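Local coordinates for putative type VI secretion protein (Escherichia coli, PDB 6SKI) that probably hydrolyses phospholipids as a toxic effector of the type VI secretion system, delivered on the VgrG spike, at residues S489-V502 / P516-P528. Numbering follows the deposited sequence.
Sequences SANWNIESDGNLWV and PKGNKAFVFPNKP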
# COMPACT_ATOMS: atom_id res chain seq x y z
N SER A 489 15.43 9.14 1.32
CA SER A 489 14.07 9.57 1.62
C SER A 489 13.95 10.28 2.95
O SER A 489 12.98 11.01 3.16
CB SER A 489 13.13 8.36 1.62
OG SER A 489 13.60 7.34 2.49
N ALA A 490 14.92 10.10 3.85
CA ALA A 490 14.93 10.81 5.12
C ALA A 490 15.72 12.10 4.96
O ALA A 490 16.88 12.08 4.56
CB ALA A 490 15.55 9.94 6.22
N ASN A 491 15.08 13.22 5.28
CA ASN A 491 15.72 14.52 5.16
C ASN A 491 15.13 15.45 6.21
O ASN A 491 14.15 15.12 6.88
CB ASN A 491 15.55 15.13 3.76
CG ASN A 491 14.12 15.09 3.28
OD1 ASN A 491 13.28 15.86 3.72
ND2 ASN A 491 13.84 14.18 2.35
N TRP A 492 15.73 16.62 6.34
CA TRP A 492 15.27 17.62 7.29
C TRP A 492 14.65 18.81 6.58
O TRP A 492 14.69 19.94 7.08
CB TRP A 492 16.42 18.06 8.20
CG TRP A 492 16.69 17.10 9.30
CD1 TRP A 492 17.65 16.14 9.33
CD2 TRP A 492 15.98 16.99 10.54
NE1 TRP A 492 17.60 15.45 10.51
CE2 TRP A 492 16.58 15.95 11.27
CE3 TRP A 492 14.91 17.68 11.11
CZ2 TRP A 492 16.13 15.58 12.54
CZ3 TRP A 492 14.47 17.31 12.36
CH2 TRP A 492 15.08 16.27 13.06
N ASN A 493 14.08 18.58 5.40
CA ASN A 493 13.35 19.62 4.70
C ASN A 493 12.05 19.90 5.44
O ASN A 493 11.34 18.98 5.86
CB ASN A 493 13.05 19.20 3.27
CG ASN A 493 14.28 19.17 2.40
OD1 ASN A 493 14.22 18.86 1.22
ND2 ASN A 493 15.42 19.52 2.98
N ILE A 494 11.73 21.17 5.59
CA ILE A 494 10.56 21.59 6.35
C ILE A 494 9.42 21.85 5.38
O ILE A 494 9.63 22.30 4.25
CB ILE A 494 10.87 22.83 7.21
CG1 ILE A 494 10.05 22.80 8.50
CG2 ILE A 494 10.60 24.12 6.46
CD1 ILE A 494 10.46 23.85 9.49
N GLU A 495 8.21 21.51 5.82
CA GLU A 495 6.99 21.80 5.10
C GLU A 495 6.06 22.56 6.03
O GLU A 495 6.25 22.58 7.25
CB GLU A 495 6.32 20.51 4.60
CG GLU A 495 7.10 19.80 3.51
CD GLU A 495 6.28 18.75 2.79
OE1 GLU A 495 5.09 18.58 3.14
OE2 GLU A 495 6.82 18.10 1.88
N SER A 496 5.05 23.20 5.45
CA SER A 496 4.12 23.99 6.23
C SER A 496 2.69 23.71 5.78
O SER A 496 2.44 23.30 4.64
CB SER A 496 4.42 25.49 6.10
OG SER A 496 4.21 25.94 4.78
N ASP A 497 1.77 23.93 6.70
CA ASP A 497 0.35 23.88 6.41
C ASP A 497 -0.35 24.98 7.20
O ASP A 497 0.08 25.36 8.29
CB ASP A 497 -0.27 22.52 6.75
CG ASP A 497 -1.46 22.19 5.88
OD1 ASP A 497 -1.28 22.08 4.65
OD2 ASP A 497 -2.57 22.05 6.42
N GLY A 498 -1.45 25.48 6.64
CA GLY A 498 -2.24 26.50 7.30
C GLY A 498 -3.50 25.99 7.96
O GLY A 498 -4.34 26.81 8.36
N ASN A 499 -3.66 24.68 8.10
CA ASN A 499 -4.85 24.09 8.68
C ASN A 499 -4.62 23.61 10.11
O ASN A 499 -5.51 22.98 10.69
CB ASN A 499 -5.34 22.93 7.82
CG ASN A 499 -5.87 23.39 6.48
OD1 ASN A 499 -6.83 24.15 6.42
ND2 ASN A 499 -5.24 22.94 5.41
N LEU A 500 -3.46 23.90 10.69
CA LEU A 500 -3.13 23.44 12.02
C LEU A 500 -2.43 24.55 12.78
O LEU A 500 -1.81 25.44 12.19
CB LEU A 500 -2.21 22.21 11.99
CG LEU A 500 -2.63 20.94 11.25
CD1 LEU A 500 -1.56 19.89 11.40
CD2 LEU A 500 -3.96 20.42 11.76
N TRP A 501 -2.54 24.49 14.10
CA TRP A 501 -1.71 25.28 14.99
C TRP A 501 -1.13 24.33 16.03
O TRP A 501 -1.87 23.59 16.67
CB TRP A 501 -2.50 26.41 15.67
CG TRP A 501 -1.68 27.18 16.65
CD1 TRP A 501 -0.81 28.19 16.38
CD2 TRP A 501 -1.64 26.99 18.07
NE1 TRP A 501 -0.24 28.65 17.53
CE2 TRP A 501 -0.73 27.92 18.59
CE3 TRP A 501 -2.29 26.12 18.95
CZ2 TRP A 501 -0.45 28.01 19.95
CZ3 TRP A 501 -2.01 26.21 20.29
CH2 TRP A 501 -1.10 27.15 20.78
N VAL A 502 0.19 24.35 16.19
CA VAL A 502 0.86 23.45 17.12
C VAL A 502 1.32 24.27 18.32
O VAL A 502 1.92 25.33 18.16
CB VAL A 502 2.05 22.73 16.45
CG1 VAL A 502 2.61 21.68 17.38
CG2 VAL A 502 1.61 22.11 15.14
N PRO A 516 -8.43 28.35 7.67
CA PRO A 516 -7.07 28.77 8.03
C PRO A 516 -7.06 30.17 8.63
O PRO A 516 -7.78 31.06 8.18
CB PRO A 516 -6.33 28.73 6.69
CG PRO A 516 -7.40 28.91 5.67
CD PRO A 516 -8.59 28.18 6.21
N LYS A 517 -6.24 30.34 9.66
CA LYS A 517 -6.14 31.60 10.38
C LYS A 517 -4.99 32.46 9.89
O LYS A 517 -4.64 33.45 10.55
CB LYS A 517 -5.99 31.33 11.88
CG LYS A 517 -7.19 30.66 12.52
CD LYS A 517 -8.29 31.67 12.83
CE LYS A 517 -9.66 31.09 12.55
NZ LYS A 517 -10.74 32.06 12.86
N GLY A 518 -4.38 32.11 8.76
CA GLY A 518 -3.27 32.87 8.22
C GLY A 518 -1.91 32.49 8.76
O GLY A 518 -0.90 32.99 8.24
N ASN A 519 -1.84 31.65 9.78
CA ASN A 519 -0.57 31.19 10.30
C ASN A 519 -0.04 30.02 9.48
O ASN A 519 -0.75 29.44 8.65
CB ASN A 519 -0.70 30.78 11.76
CG ASN A 519 -1.40 29.44 11.92
OD1 ASN A 519 -2.31 29.12 11.17
ND2 ASN A 519 -0.96 28.66 12.89
N LYS A 520 1.21 29.67 9.73
CA LYS A 520 1.83 28.50 9.13
C LYS A 520 2.37 27.60 10.24
O LYS A 520 3.11 28.06 11.11
CB LYS A 520 2.94 28.89 8.16
CG LYS A 520 2.50 28.88 6.71
CD LYS A 520 3.68 29.02 5.76
CE LYS A 520 4.55 30.20 6.14
NZ LYS A 520 5.54 30.50 5.07
N ALA A 521 1.99 26.33 10.19
CA ALA A 521 2.51 25.31 11.09
C ALA A 521 3.52 24.46 10.33
O ALA A 521 3.27 24.08 9.18
CB ALA A 521 1.39 24.43 11.63
N PHE A 522 4.64 24.17 10.97
CA PHE A 522 5.81 23.62 10.30
C PHE A 522 6.08 22.20 10.78
O PHE A 522 6.08 21.94 11.99
CB PHE A 522 7.02 24.51 10.53
CG PHE A 522 6.99 25.79 9.76
CD1 PHE A 522 6.61 26.97 10.37
CD2 PHE A 522 7.32 25.81 8.42
CE1 PHE A 522 6.57 28.15 9.65
CE2 PHE A 522 7.29 26.99 7.70
CZ PHE A 522 6.91 28.15 8.32
N VAL A 523 6.30 21.30 9.84
CA VAL A 523 6.56 19.89 10.11
C VAL A 523 7.81 19.48 9.35
O VAL A 523 8.11 20.02 8.28
CB VAL A 523 5.36 19.01 9.70
CG1 VAL A 523 5.07 19.16 8.22
CG2 VAL A 523 5.60 17.56 10.06
N PHE A 524 8.56 18.55 9.92
CA PHE A 524 9.57 17.84 9.15
C PHE A 524 8.98 16.50 8.74
O PHE A 524 9.08 15.52 9.49
CB PHE A 524 10.85 17.67 9.95
CG PHE A 524 11.50 18.97 10.34
CD1 PHE A 524 12.26 19.67 9.43
CD2 PHE A 524 11.33 19.49 11.60
CE1 PHE A 524 12.85 20.86 9.78
CE2 PHE A 524 11.92 20.68 11.96
CZ PHE A 524 12.68 21.37 11.04
N PRO A 525 8.36 16.40 7.56
CA PRO A 525 7.59 15.20 7.24
C PRO A 525 8.45 13.97 7.05
O PRO A 525 8.03 12.86 7.39
CB PRO A 525 6.87 15.58 5.94
CG PRO A 525 6.93 17.07 5.90
CD PRO A 525 8.27 17.39 6.47
N ASN A 526 9.66 14.14 6.52
CA ASN A 526 10.53 13.04 6.16
C ASN A 526 11.76 13.02 7.06
O ASN A 526 12.87 12.73 6.62
CB ASN A 526 10.94 13.13 4.70
CG ASN A 526 9.75 13.18 3.77
OD1 ASN A 526 8.96 12.24 3.72
ND2 ASN A 526 9.61 14.28 3.05
N LYS A 527 11.55 13.31 8.33
CA LYS A 527 12.67 13.42 9.25
C LYS A 527 13.18 12.03 9.60
O LYS A 527 12.39 11.12 9.83
CB LYS A 527 12.24 14.16 10.51
CG LYS A 527 12.89 13.69 11.79
CD LYS A 527 12.00 13.98 12.98
CE LYS A 527 12.29 13.03 14.12
NZ LYS A 527 11.18 13.04 15.11
N PRO A 528 14.50 11.85 9.63
CA PRO A 528 15.05 10.53 9.92
C PRO A 528 14.76 10.10 11.35
O PRO A 528 14.61 10.92 12.25
CB PRO A 528 16.55 10.73 9.70
CG PRO A 528 16.75 12.18 9.98
CD PRO A 528 15.57 12.81 9.32
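Backbone pairing joins E495-D497 to A521-V523 as a two-stranded antiparallel sheet. E495 and V523 exchange two N-H...O=C bonds, as do D497 and A521, with E495 N to V523 O (2.9 Å) almost straight at 176°. S496 and F522 form the non-hydrogen-bonded pair between them. Farther along, N491 N donates to N526 O at the type I turn F524-K527, while N491 OD1 takes the N-H of N493 in an Asx turn.

Aromatic and aliphatic packing carries on past the strand end. With chi1 at -80°, W492 CG lies beside the backbone N, opposite the carbonyl carbon, bringing the indole alongside K527 and against F524. Its CE3 edge meets one face of F524 edge-to-face, planes 71° apart, and I494 CG1 covers the opposite face, 4.0 Å from the ring centroid. One indole face carries K527 CG over the six-membered and P528 CD over the five-membered ring. E495 CG rests 3.6 Å from P525 CG.

At the other end, N519 ND2, in plane at the W501 ring edge, donates a weak hydrogen bond to L500 O (3.4 Å). K520 NZ salt-bridges E79 of helix 72-85, whose A75 and Q76 pack on F522; strand 328-341 touches W492, and strand 509-511 pairs with 500-502.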